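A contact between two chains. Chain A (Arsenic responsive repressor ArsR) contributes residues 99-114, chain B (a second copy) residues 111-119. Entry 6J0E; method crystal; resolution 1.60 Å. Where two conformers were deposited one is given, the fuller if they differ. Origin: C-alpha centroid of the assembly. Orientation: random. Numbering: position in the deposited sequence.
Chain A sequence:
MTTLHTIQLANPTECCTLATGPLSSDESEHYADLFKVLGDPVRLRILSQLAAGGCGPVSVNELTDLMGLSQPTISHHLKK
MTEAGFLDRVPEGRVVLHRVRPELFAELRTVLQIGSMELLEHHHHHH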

# COMPACT_ATOMS: atom_id res chain seq x y z
N ARG A 99 -13.47 10.76 -8.79
CA ARG A 99 -12.06 11.32 -8.68
C ARG A 99 -11.34 10.44 -7.63
O ARG A 99 -11.93 10.12 -6.66
CB ARG A 99 -12.03 12.78 -8.17
CG ARG A 99 -13.10 13.77 -8.48
CD ARG A 99 -12.93 15.07 -7.65
NE ARG A 99 -11.78 15.85 -8.12
CZ ARG A 99 -11.59 17.14 -7.84
NH1 ARG A 99 -10.50 17.75 -8.28
NH2 ARG A 99 -12.45 17.83 -7.10
N VAL A 100 -10.11 9.97 -7.92
CA VAL A 100 -9.25 9.31 -6.94
C VAL A 100 -8.94 10.32 -5.90
O VAL A 100 -8.67 11.50 -6.24
CB VAL A 100 -7.89 8.89 -7.55
CG1 VAL A 100 -7.08 8.30 -6.50
CG2 VAL A 100 -8.15 7.91 -8.62
N ARG A 101 -8.91 9.80 -4.68
CA ARG A 101 -8.40 10.56 -3.51
C ARG A 101 -7.08 9.92 -3.11
O ARG A 101 -6.99 8.77 -3.04
CB ARG A 101 -9.39 10.49 -2.40
CG ARG A 101 -10.60 11.37 -2.66
CD ARG A 101 -11.24 11.60 -1.35
NE ARG A 101 -10.52 12.55 -0.47
CZ ARG A 101 -10.72 13.88 -0.41
NH1 ARG A 101 -10.05 14.59 0.48
NH2 ARG A 101 -11.53 14.50 -1.26
N PRO A 102 -6.03 10.71 -2.96
CA PRO A 102 -4.77 10.13 -2.61
C PRO A 102 -4.62 9.69 -1.20
O PRO A 102 -3.72 8.81 -0.87
CB PRO A 102 -3.81 11.27 -2.89
CG PRO A 102 -4.61 12.51 -2.63
CD PRO A 102 -5.90 12.16 -3.23
N GLU A 103 -5.45 10.21 -0.28
CA GLU A 103 -5.18 10.02 1.19
C GLU A 103 -5.10 8.62 1.75
O GLU A 103 -4.19 8.22 2.44
CB GLU A 103 -6.22 10.84 2.00
CG GLU A 103 -6.12 12.34 1.81
CD GLU A 103 -6.85 12.94 0.63
OE1 GLU A 103 -7.32 12.20 -0.28
OE2 GLU A 103 -6.93 14.19 0.61
N LEU A 104 -6.08 7.76 1.38
CA LEU A 104 -6.04 6.45 1.97
C LEU A 104 -4.90 5.60 1.39
O LEU A 104 -4.36 4.78 2.15
CB LEU A 104 -7.37 5.66 1.97
CG LEU A 104 -8.50 6.38 2.73
CD1 LEU A 104 -9.85 5.67 2.64
CD2 LEU A 104 -8.12 6.54 4.18
N PHE A 105 -4.58 5.85 0.13
CA PHE A 105 -3.44 5.10 -0.52
C PHE A 105 -2.19 5.43 0.28
O PHE A 105 -1.39 4.56 0.54
CB PHE A 105 -3.31 5.44 -1.98
CG PHE A 105 -4.50 5.06 -2.81
CD1 PHE A 105 -4.65 3.73 -3.10
CD2 PHE A 105 -5.37 6.00 -3.34
CE1 PHE A 105 -5.76 3.31 -3.83
CE2 PHE A 105 -6.47 5.60 -4.07
CZ PHE A 105 -6.66 4.26 -4.29
N ALA A 106 -2.00 6.72 0.64
CA ALA A 106 -0.80 7.01 1.47
C ALA A 106 -0.80 6.38 2.83
O ALA A 106 0.23 5.89 3.32
CB ALA A 106 -0.73 8.57 1.54
N GLU A 107 -1.96 6.28 3.51
CA GLU A 107 -2.01 5.61 4.78
C GLU A 107 -1.63 4.12 4.64
O GLU A 107 -0.95 3.53 5.41
CB GLU A 107 -3.40 5.67 5.53
CG GLU A 107 -3.84 7.03 5.88
CD GLU A 107 -5.16 7.00 6.65
OE1 GLU A 107 -5.62 5.93 7.19
OE2 GLU A 107 -5.65 8.13 6.71
N LEU A 108 -2.15 3.48 3.54
CA LEU A 108 -1.80 2.11 3.32
C LEU A 108 -0.31 1.86 2.98
O LEU A 108 0.25 0.93 3.42
CB LEU A 108 -2.64 1.58 2.08
CG LEU A 108 -4.16 1.54 2.33
CD1 LEU A 108 -4.84 0.93 1.19
CD2 LEU A 108 -4.46 0.67 3.58
N ARG A 109 0.29 2.81 2.26
CA ARG A 109 1.72 2.77 2.06
C ARG A 109 2.45 2.82 3.42
O ARG A 109 3.38 2.03 3.64
CB ARG A 109 2.16 3.85 1.19
CG ARG A 109 1.87 3.71 -0.33
CD ARG A 109 2.62 4.62 -1.21
NE ARG A 109 2.65 6.05 -0.75
CZ ARG A 109 1.74 6.98 -1.12
NH1 ARG A 109 0.65 6.62 -1.88
NH2 ARG A 109 1.88 8.30 -0.71
N THR A 110 2.02 3.68 4.26
CA THR A 110 2.64 3.70 5.62
C THR A 110 2.50 2.38 6.32
O THR A 110 3.45 1.83 6.90
CB THR A 110 2.03 4.86 6.39
OG1 THR A 110 2.20 6.03 5.65
CG2 THR A 110 2.59 4.98 7.82
N VAL A 111 1.34 1.79 6.34
CA VAL A 111 1.16 0.52 6.96
C VAL A 111 2.10 -0.51 6.40
O VAL A 111 2.53 -1.40 7.14
CB VAL A 111 -0.29 0.04 6.82
CG1 VAL A 111 -0.48 -1.36 7.36
CG2 VAL A 111 -1.24 1.01 7.54
N LEU A 112 2.44 -0.42 5.13
CA LEU A 112 3.23 -1.44 4.50
C LEU A 112 4.72 -1.02 4.47
O LEU A 112 5.46 -1.60 3.70
CB LEU A 112 2.77 -1.61 3.05
CG LEU A 112 1.31 -2.18 3.08
CD1 LEU A 112 1.03 -2.62 1.70
CD2 LEU A 112 1.17 -3.35 4.03
N GLN A 113 5.13 -0.10 5.32
CA GLN A 113 6.58 0.40 5.28
C GLN A 113 7.44 -0.60 6.06
O GLN A 113 8.03 -0.25 7.08
CB GLN A 113 6.77 1.87 5.81
CG GLN A 113 6.30 2.99 4.85
CD GLN A 113 6.23 4.43 5.44
OE1 GLN A 113 6.37 4.64 6.64
NE2 GLN A 113 5.98 5.40 4.59
N ILE A 114 7.45 -1.82 5.65
CA ILE A 114 8.16 -2.89 6.31
C ILE A 114 9.46 -3.10 5.58
O ILE A 114 9.47 -3.39 4.44
CB ILE A 114 7.23 -4.14 6.45
CG1 ILE A 114 6.11 -3.83 7.49
CG2 ILE A 114 7.95 -5.32 6.97
CD1 ILE A 114 4.95 -4.78 7.35
N VAL B 111 2.55 -0.07 -6.07
CA VAL B 111 1.21 -0.22 -6.71
C VAL B 111 0.22 0.83 -6.15
O VAL B 111 -0.67 1.23 -6.68
CB VAL B 111 0.66 -1.65 -6.41
CG1 VAL B 111 -0.79 -1.87 -6.67
CG2 VAL B 111 1.45 -2.71 -7.21
N LEU B 112 0.50 1.22 -4.90
CA LEU B 112 -0.32 2.17 -4.14
C LEU B 112 0.22 3.64 -4.21
O LEU B 112 -0.29 4.45 -3.43
CB LEU B 112 -0.35 1.78 -2.65
CG LEU B 112 -0.97 0.42 -2.17
CD1 LEU B 112 -0.54 0.15 -0.71
CD2 LEU B 112 -2.41 0.46 -2.22
N GLN B 113 1.13 3.93 -5.08
CA GLN B 113 1.68 5.25 -5.26
C GLN B 113 0.73 5.99 -6.25
O GLN B 113 1.00 6.08 -7.40
CB GLN B 113 3.09 5.13 -5.75
CG GLN B 113 3.82 6.49 -5.90
CD GLN B 113 3.38 7.29 -7.13
OE1 GLN B 113 3.63 6.89 -8.35
NE2 GLN B 113 2.77 8.49 -6.84
N ILE B 114 -0.40 6.43 -5.70
CA ILE B 114 -1.52 6.97 -6.43
C ILE B 114 -1.73 8.46 -6.05
O ILE B 114 -2.35 8.76 -5.06
CB ILE B 114 -2.84 6.19 -6.01
CG1 ILE B 114 -2.63 4.69 -6.25
CG2 ILE B 114 -4.03 6.74 -6.86
CD1 ILE B 114 -2.50 4.34 -7.64
N GLY B 115 -1.03 9.29 -6.75
CA GLY B 115 -1.20 10.77 -6.59
C GLY B 115 -0.30 11.38 -5.52
O GLY B 115 -0.36 12.57 -5.35
N SER B 116 0.53 10.61 -4.87
CA SER B 116 1.39 11.13 -3.78
C SER B 116 2.46 10.09 -3.57
O SER B 116 2.35 8.92 -4.03
CB SER B 116 0.64 11.44 -2.51
OG SER B 116 0.16 10.33 -1.69
N MET B 117 3.55 10.51 -2.93
CA MET B 117 4.68 9.67 -2.69
C MET B 117 5.42 10.24 -1.48
O MET B 117 5.26 11.39 -1.21
CB MET B 117 5.61 9.59 -3.90
CG MET B 117 6.26 10.87 -4.32
SD MET B 117 7.47 10.68 -5.62
CE MET B 117 8.84 9.79 -4.92
N GLU B 118 6.24 9.39 -0.89
CA GLU B 118 7.12 9.75 0.28
C GLU B 118 8.46 10.00 -0.20
O GLU B 118 9.09 9.10 -0.79
CB GLU B 118 6.99 8.63 1.40
CG GLU B 118 5.76 8.72 2.19
CD GLU B 118 4.48 8.29 1.35
OE1 GLU B 118 4.81 7.09 0.70
OE2 GLU B 118 3.54 8.96 1.24
N LEU B 119 9.04 11.13 0.25
CA LEU B 119 10.45 11.44 0.06
C LEU B 119 10.91 12.22 1.28
O LEU B 119 10.20 12.53 2.17
CB LEU B 119 10.65 12.15 -1.24
CG LEU B 119 10.03 13.49 -1.61
CD1 LEU B 119 10.62 14.57 -0.83
CD2 LEU B 119 10.30 13.81 -3.01
O HOH W 1 -1.53 8.50 -2.42
O HOH W 2 5.97 4.81 1.63

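A single buried arginine can organise an interface when the opposing chain brings several acceptors around it, and the contact between these two copies of ArsR is a compact example. In chain A, a strand that begins earlier in the chain ends at V100(A), and a helix running to V111(A) follows. In chain B the backbone leaves its own helix at L112(B), turns through G115(B), and enters a strand at S116(B). Helix and strand axes cross at -38° and approach to 8.9 Å. The backbones come nearest at the turn, with the CA atoms of P102(A) and G115(B) 5.4 Å apart and those of F105(A) and L112(B) 5.6 Å apart. G115(B) has a phi of 90°, a value that favours glycine, and an ideal CB there would lie 3.5 Å from CB of P102(A), a tight fit.

R109(A), pointing toward chain B from the helix, spends nearly all its hydrogen-bonding capacity across the contact. NE donates to OE1 of E118(B) at 2.8 Å and NH2 to OE2 of E118(B) at 2.6 Å, a two-pronged salt bridge in which charge and direction reinforce each other. NH2 also donates to OG of S116(B) at 2.8 Å, with a nearly straight angle of 170°, while NH1 reaches the carbonyl O of L112(B) at 2.8 Å. That carbonyl and OE2 of E118(B) lie near the guanidinium plane, where its N-H groups point. By contrast, O of S116(B) sits over one face, 3.4 Å from NH2 of R109(A), and its poor angle excludes a hydrogen bond.

Water completes the arrangement. Water 1 accepts from NH1 of R109(A) and from OG of S116(B) and donates to the carbonyl oxygens of P102(A) and I114(B), filling all four of its positions. The serine hydroxyl thus accepts from the arginine and donates to the water. Water 2 links NE2 of Q113(A) to OE1 of E118(B).

Apolar packing flanks this polar centre. I114(B) covers one face of the F105(A) ring, its CB 4.0 Å from the ring centroid and 23° off the normal, as expected of a CH-pi contact, and its CG2 meets CG1 of V100(A) at 3.4 Å. L112(B) approaches the ring edge instead, with CD2 4.1 Å from CD1 of F105(A), while its CD1 lies 3.8 Å from CB of L108(A) and 4.0 Å from CD1 of L112(A). L112(B) therefore serves both modes, its side chain packing among apolar groups while its carbonyl binds the arginine.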